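Local coordinates for protein tricorn protease (Thermoplasma acidophilum, PDB 1K32) that hydrolyses peptide bonds as a large multidomain serine peptidase, probably trimming the peptides released by the proteasome, at residues S654-H657 and E658-Q662; H455-M459 and E460-I464. All blocks are in the same frame, centred on the assembly; numbering follows the deposited sequence.

Interaction 1: S654-H657 and E658-Q662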
loop_
_atom_site.group_PDB
_atom_site.type_symbol
_atom_site.label_atom_id
_atom_site.label_comp_id
_atom_site.label_asym_id
_atom_site.label_seq_id
_atom_site.Cartn_x
_atom_site.Cartn_y
_atom_site.Cartn_z
ATOM N N SER A 654 -13.423 49.546 3.954
ATOM C CA SER A 654 -14.428 50.215 4.758
ATOM C C SER A 654 -14.063 51.657 5.090
ATOM O O SER A 654 -12.946 52.106 4.837
ATOM C CB SER A 654 -14.669 49.420 6.046
ATOM O OG SER A 654 -13.475 49.309 6.811
ATOM N N SER A 655 -15.025 52.379 5.657
ATOM C CA SER A 655 -14.830 53.765 6.057
ATOM C C SER A 655 -14.803 53.845 7.575
ATOM O O SER A 655 -15.695 53.335 8.249
ATOM C CB SER A 655 -15.954 54.652 5.523
ATOM O OG SER A 655 -16.067 55.833 6.300
ATOM N N ILE A 656 -13.770 54.486 8.107
ATOM C CA ILE A 656 -13.633 54.624 9.543
ATOM C C ILE A 656 -14.809 55.358 10.169
ATOM O O ILE A 656 -15.391 54.873 11.128
ATOM C CB ILE A 656 -12.326 55.366 9.911
ATOM C CG1 ILE A 656 -11.126 54.433 9.690
ATOM C CG2 ILE A 656 -12.399 55.855 11.361
ATOM C CD1 ILE A 656 -9.768 55.056 9.997
ATOM N N HIS A 657 -15.166 56.524 9.638
ATOM C CA HIS A 657 -16.275 57.244 10.246
ATOM C C HIS A 657 -17.579 56.440 10.181
ATOM O O HIS A 657 -18.339 56.451 11.142
ATOM C CB HIS A 657 -16.445 58.661 9.651
ATOM C CG HIS A 657 -17.072 58.703 8.292
ATOM N ND1 HIS A 657 -16.332 58.733 7.129
ATOM C CD2 HIS A 657 -18.370 58.760 7.911
ATOM C CE1 HIS A 657 -17.148 58.807 6.092
ATOM N NE2 HIS A 657 -18.391 58.825 6.539
ATOM N N GLU A 658 -17.827 55.717 9.089
ATOM C CA GLU A 658 -19.059 54.926 9.015
ATOM C C GLU A 658 -19.016 53.822 10.084
ATOM O O GLU A 658 -19.991 53.595 10.802
ATOM C CB GLU A 658 -19.250 54.289 7.624
ATOM C CG GLU A 658 -18.249 53.180 7.326
ATOM C CD GLU A 658 -18.664 52.254 6.194
ATOM O OE1 GLU A 658 -17.858 51.347 5.859
ATOM O OE2 GLU A 658 -19.785 52.429 5.651
ATOM N N GLU A 659 -17.878 53.148 10.198
ATOM C CA GLU A 659 -17.721 52.084 11.187
ATOM C C GLU A 659 -17.825 52.593 12.627
ATOM O O GLU A 659 -18.481 51.960 13.461
ATOM C CB GLU A 659 -16.388 51.347 10.985
ATOM C CG GLU A 659 -16.376 50.376 9.800
ATOM C CD GLU A 659 -15.130 49.473 9.772
ATOM O OE1 GLU A 659 -15.114 48.481 9.006
ATOM O OE2 GLU A 659 -14.164 49.747 10.516
ATOM N N PHE A 660 -17.203 53.734 12.914
ATOM C CA PHE A 660 -17.250 54.313 14.262
ATOM C C PHE A 660 -18.660 54.698 14.689
ATOM O O PHE A 660 -19.016 54.583 15.868
ATOM C CB PHE A 660 -16.336 55.543 14.362
ATOM C CG PHE A 660 -14.858 55.209 14.478
ATOM C CD1 PHE A 660 -14.403 53.899 14.338
ATOM C CD2 PHE A 660 -13.926 56.215 14.751
ATOM C CE1 PHE A 660 -13.026 53.589 14.473
ATOM C CE2 PHE A 660 -12.555 55.921 14.887
ATOM C CZ PHE A 660 -12.103 54.601 14.747
ATOM N N LEU A 661 -19.454 55.179 13.739
ATOM C CA LEU A 661 -20.826 55.556 14.042
ATOM C C LEU A 661 -21.622 54.289 14.311
ATOM O O LEU A 661 -22.367 54.217 15.278
ATOM C CB LEU A 661 -21.452 56.318 12.868
ATOM C CG LEU A 661 -22.355 57.500 13.233
ATOM C CD1 LEU A 661 -23.179 57.879 11.998
ATOM C CD2 LEU A 661 -23.284 57.151 14.408
ATOM N N GLN A 662 -21.454 53.279 13.460
ATOM C CA GLN A 662 -22.178 52.014 13.637
ATOM C C GLN A 662 -21.813 51.327 14.954
ATOM O O GLN A 662 -22.683 50.733 15.607
ATOM C CB GLN A 662 -21.902 51.069 12.466
ATOM C CG GLN A 662 -22.751 49.780 12.438
ATOM C CD GLN A 662 -22.234 48.685 13.369
ATOM O OE1 GLN A 662 -21.044 48.652 13.715
ATOM N NE2 GLN A 662 -23.128 47.771 13.771
#

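Interaction 2: H455-M459 and E460-I464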
loop_
_atom_site.group_PDB
_atom_site.type_symbol
_atom_site.label_atom_id
_atom_site.label_comp_id
_atom_site.label_asym_id
_atom_site.label_seq_id
_atom_site.Cartn_x
_atom_site.Cartn_y
_atom_site.Cartn_z
ATOM N N HIS A 455 -38.800 19.965 21.043
ATOM C CA HIS A 455 -40.187 20.181 20.616
ATOM C C HIS A 455 -40.205 20.102 19.101
ATOM O O HIS A 455 -39.240 20.494 18.448
ATOM C CB HIS A 455 -40.700 21.562 21.022
ATOM C CG HIS A 455 -41.189 21.644 22.430
ATOM N ND1 HIS A 455 -41.137 20.579 23.302
ATOM C CD2 HIS A 455 -41.725 22.677 23.126
ATOM C CE1 HIS A 455 -41.615 20.952 24.477
ATOM N NE2 HIS A 455 -41.978 22.221 24.397
ATOM N N VAL A 456 -41.297 19.601 18.539
ATOM C CA VAL A 456 -41.393 19.516 17.096
ATOM C C VAL A 456 -42.642 20.248 16.622
ATOM O O VAL A 456 -43.750 19.987 17.104
ATOM C CB VAL A 456 -41.460 18.065 16.614
ATOM C CG1 VAL A 456 -41.582 18.042 15.096
ATOM C CG2 VAL A 456 -40.228 17.309 17.089
ATOM N N TYR A 457 -42.445 21.170 15.685
ATOM C CA TYR A 457 -43.531 21.960 15.118
ATOM C C TYR A 457 -43.948 21.412 13.756
ATOM O O TYR A 457 -43.114 21.258 12.860
ATOM C CB TYR A 457 -43.081 23.414 14.958
ATOM C CG TYR A 457 -44.147 24.335 14.422
ATOM C CD1 TYR A 457 -45.287 24.617 15.176
ATOM C CD2 TYR A 457 -44.015 24.933 13.170
ATOM C CE1 TYR A 457 -46.270 25.475 14.698
ATOM C CE2 TYR A 457 -44.998 25.798 12.679
ATOM C CZ TYR A 457 -46.121 26.061 13.452
ATOM O OH TYR A 457 -47.106 26.897 12.982
ATOM N N ASP A 458 -45.232 21.114 13.605
ATOM C CA ASP A 458 -45.753 20.604 12.340
ATOM C C ASP A 458 -46.372 21.769 11.570
ATOM O O ASP A 458 -47.405 22.317 11.981
ATOM C CB ASP A 458 -46.827 19.533 12.586
ATOM C CG ASP A 458 -47.264 18.814 11.298
ATOM O OD1 ASP A 458 -47.079 19.361 10.190
ATOM O OD2 ASP A 458 -47.809 17.694 11.398
ATOM N N MET A 459 -45.732 22.141 10.462
ATOM C CA MET A 459 -46.206 23.229 9.608
ATOM C C MET A 459 -47.643 22.968 9.143
ATOM O O MET A 459 -48.411 23.905 8.920
ATOM C CB MET A 459 -45.293 23.386 8.386
ATOM C CG MET A 459 -43.906 23.930 8.691
ATOM S SD MET A 459 -43.895 25.690 9.084
ATOM C CE MET A 459 -43.729 26.384 7.472
ATOM N N GLU A 460 -47.996 21.694 8.980
ATOM C CA GLU A 460 -49.350 21.325 8.569
ATOM C C GLU A 460 -50.180 21.132 9.825
ATOM O O GLU A 460 -50.129 20.081 10.461
ATOM C CB GLU A 460 -49.341 20.032 7.749
ATOM C CG GLU A 460 -48.622 20.159 6.423
ATOM C CD GLU A 460 -48.743 18.917 5.559
ATOM O OE1 GLU A 460 -48.154 18.912 4.459
ATOM O OE2 GLU A 460 -49.424 17.952 5.966
ATOM N N GLY A 461 -50.946 22.152 10.184
ATOM C CA GLY A 461 -51.757 22.064 11.384
ATOM C C GLY A 461 -51.251 23.071 12.393
ATOM O O GLY A 461 -51.978 23.498 13.295
ATOM N N ARG A 462 -49.988 23.448 12.239
ATOM C CA ARG A 462 -49.374 24.427 13.118
ATOM C C ARG A 462 -49.490 24.045 14.590
ATOM O O ARG A 462 -49.857 24.866 15.428
ATOM C CB ARG A 462 -50.020 25.786 12.867
ATOM C CG ARG A 462 -49.709 26.328 11.474
ATOM C CD ARG A 462 -50.902 27.052 10.858
ATOM N NE ARG A 462 -51.341 28.189 11.661
ATOM C CZ ARG A 462 -52.399 28.940 11.371
ATOM N NH1 ARG A 462 -52.729 29.957 12.156
ATOM N NH2 ARG A 462 -53.130 28.672 10.296
ATOM N N LYS A 463 -49.186 22.794 14.899
ATOM C CA LYS A 463 -49.250 22.330 16.272
ATOM C C LYS A 463 -47.868 21.894 16.744
ATOM O O LYS A 463 -47.023 21.483 15.941
ATOM C CB LYS A 463 -50.267 21.191 16.403
ATOM C CG LYS A 463 -50.224 20.169 15.286
ATOM C CD LYS A 463 -51.512 19.345 15.227
ATOM C CE LYS A 463 -51.404 18.191 14.223
ATOM N NZ LYS A 463 -50.902 18.645 12.891
ATOM N N ILE A 464 -47.643 22.015 18.048
ATOM C CA ILE A 464 -46.371 21.656 18.662
ATOM C C ILE A 464 -46.489 20.332 19.393
ATOM O O ILE A 464 -47.457 20.111 20.128
ATOM C CB ILE A 464 -45.932 22.732 19.674
ATOM C CG1 ILE A 464 -45.717 24.066 18.948
ATOM C CG2 ILE A 464 -44.673 22.274 20.419
ATOM C CD1 ILE A 464 -45.582 25.244 19.893
#

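Interaction 1: S654-H657 and E658-Q662
The ring of Phe-660 carries the CG2 methyl of Ile-656 on one face, almost over its centre: the methyl stands 3.6 Å from the ring centroid, 13° off the ring normal, a CH-pi contact. The two side chains run alongside each other, one helical turn apart, and because CG2 of Ile-656 is the branch set opposite its own backbone N, it is this methyl rather than CG1 that reaches the ring. The imidazole of His-657 has Ser-655 OG over one face, displaced toward the rim, while the backbone N of Glu-658 approaches the ring obliquely. Round the start of the helix, Ser-655 and Glu-658 bond to each other reciprocally. Glu-658 N gives a nearly straight but long bond to Ser-655 OG, 3.3 Å, and Ser-655 N donates to Glu-658 OE1 at 3.0 Å, coming from above the carboxylate plane. The glutamate can fold back this way because its CG lies between backbone N and carbonyl carbon (chi1 70°), with the rest of the chain extended toward the serine. With an alanine in place of Glu-658, Ser-655 N would probably lose its carboxylate acceptor and the capping box would be left with its serine half. Ser-655 OG also bonds to Asp-290, which accepts from His-657 N as well. Beside the cap, Ser-654 OG lies 2.9 Å from Glu-659 OE1, at best a weak bond, as its proton has another acceptor within reach; Glu-659 OE1 itself forms a salt bridge with Arg-316. Backbone bonds then carry the helix on, Phe-660 N to Ile-656 O at 2.8 Å and Leu-661 N to His-657 O. With Ser-655 as N-cap and Glu-658 as its mate, this is a capping box, placed where strand 652-655 turns into helix 656-674, in the tricorn C1 region.

Interaction 2: H455-M459 and E460-I464
Asp-458 reaches along the turn toward Glu-460 and Lys-463. Its CB lies 3.9 Å from Lys-463 O, and CG, set opposite the backbone N (chi1 -172°), comes 3.2 Å from Glu-460 O. At the tip the two oxygens part company. OD1 accepts from Glu-460 N at 2.8 Å, the donor standing above the carboxylate plane, and also pairs with Arg-433, which holds Glu-460 too. OD2 faces Lys-463 NZ at 3.6 Å, a long salt bridge between side chains lying side by side. The backbone of Asp-458 joins in: its N gives a straight bond to Lys-463 O at 3.0 Å, while its O receives only weak ones from Arg-462 N and Lys-463 N. Two residues thus face one, a G1 beta bulge closing the hairpin of strands 451-458 and 463-466, with Gly-461 at backbone angles where a CB would be jammed against the preceding carbonyl O. On the other face of the sheet, CD1 of Tyr-457 meets Ile-464 CG1 at the ring's edge, 3.8 Å away. Farther out along the same ring, OH lies against CB and CG of Arg-462. The other branch of Ile-464, CG2, packs 4.0 Å from CD2 of His-455.

Both interactions are local, each made within one continuous run of chain, and they share no elements: their centres lie 43 Å apart, with nearest atoms about 30 Å apart. Interaction 2 belongs to the outer hairpin of a four-stranded antiparallel sheet, a blade of a beta propeller; interaction 1 comes later in the chain, where a strand gives way to a helix. Both are partly buried, but in 455-464 the strand 451-458 is covered while most of the turn is exposed, whereas in 654-662 Ser-654, Glu-659 and Phe-660 are buried, His-657 is exposed and the others are partly so. In each, a carboxylate accepts from a backbone N-H; interaction 2 adds a lysine salt bridge, interaction 1 a serine hydroxyl and a methyl-on-ring contact.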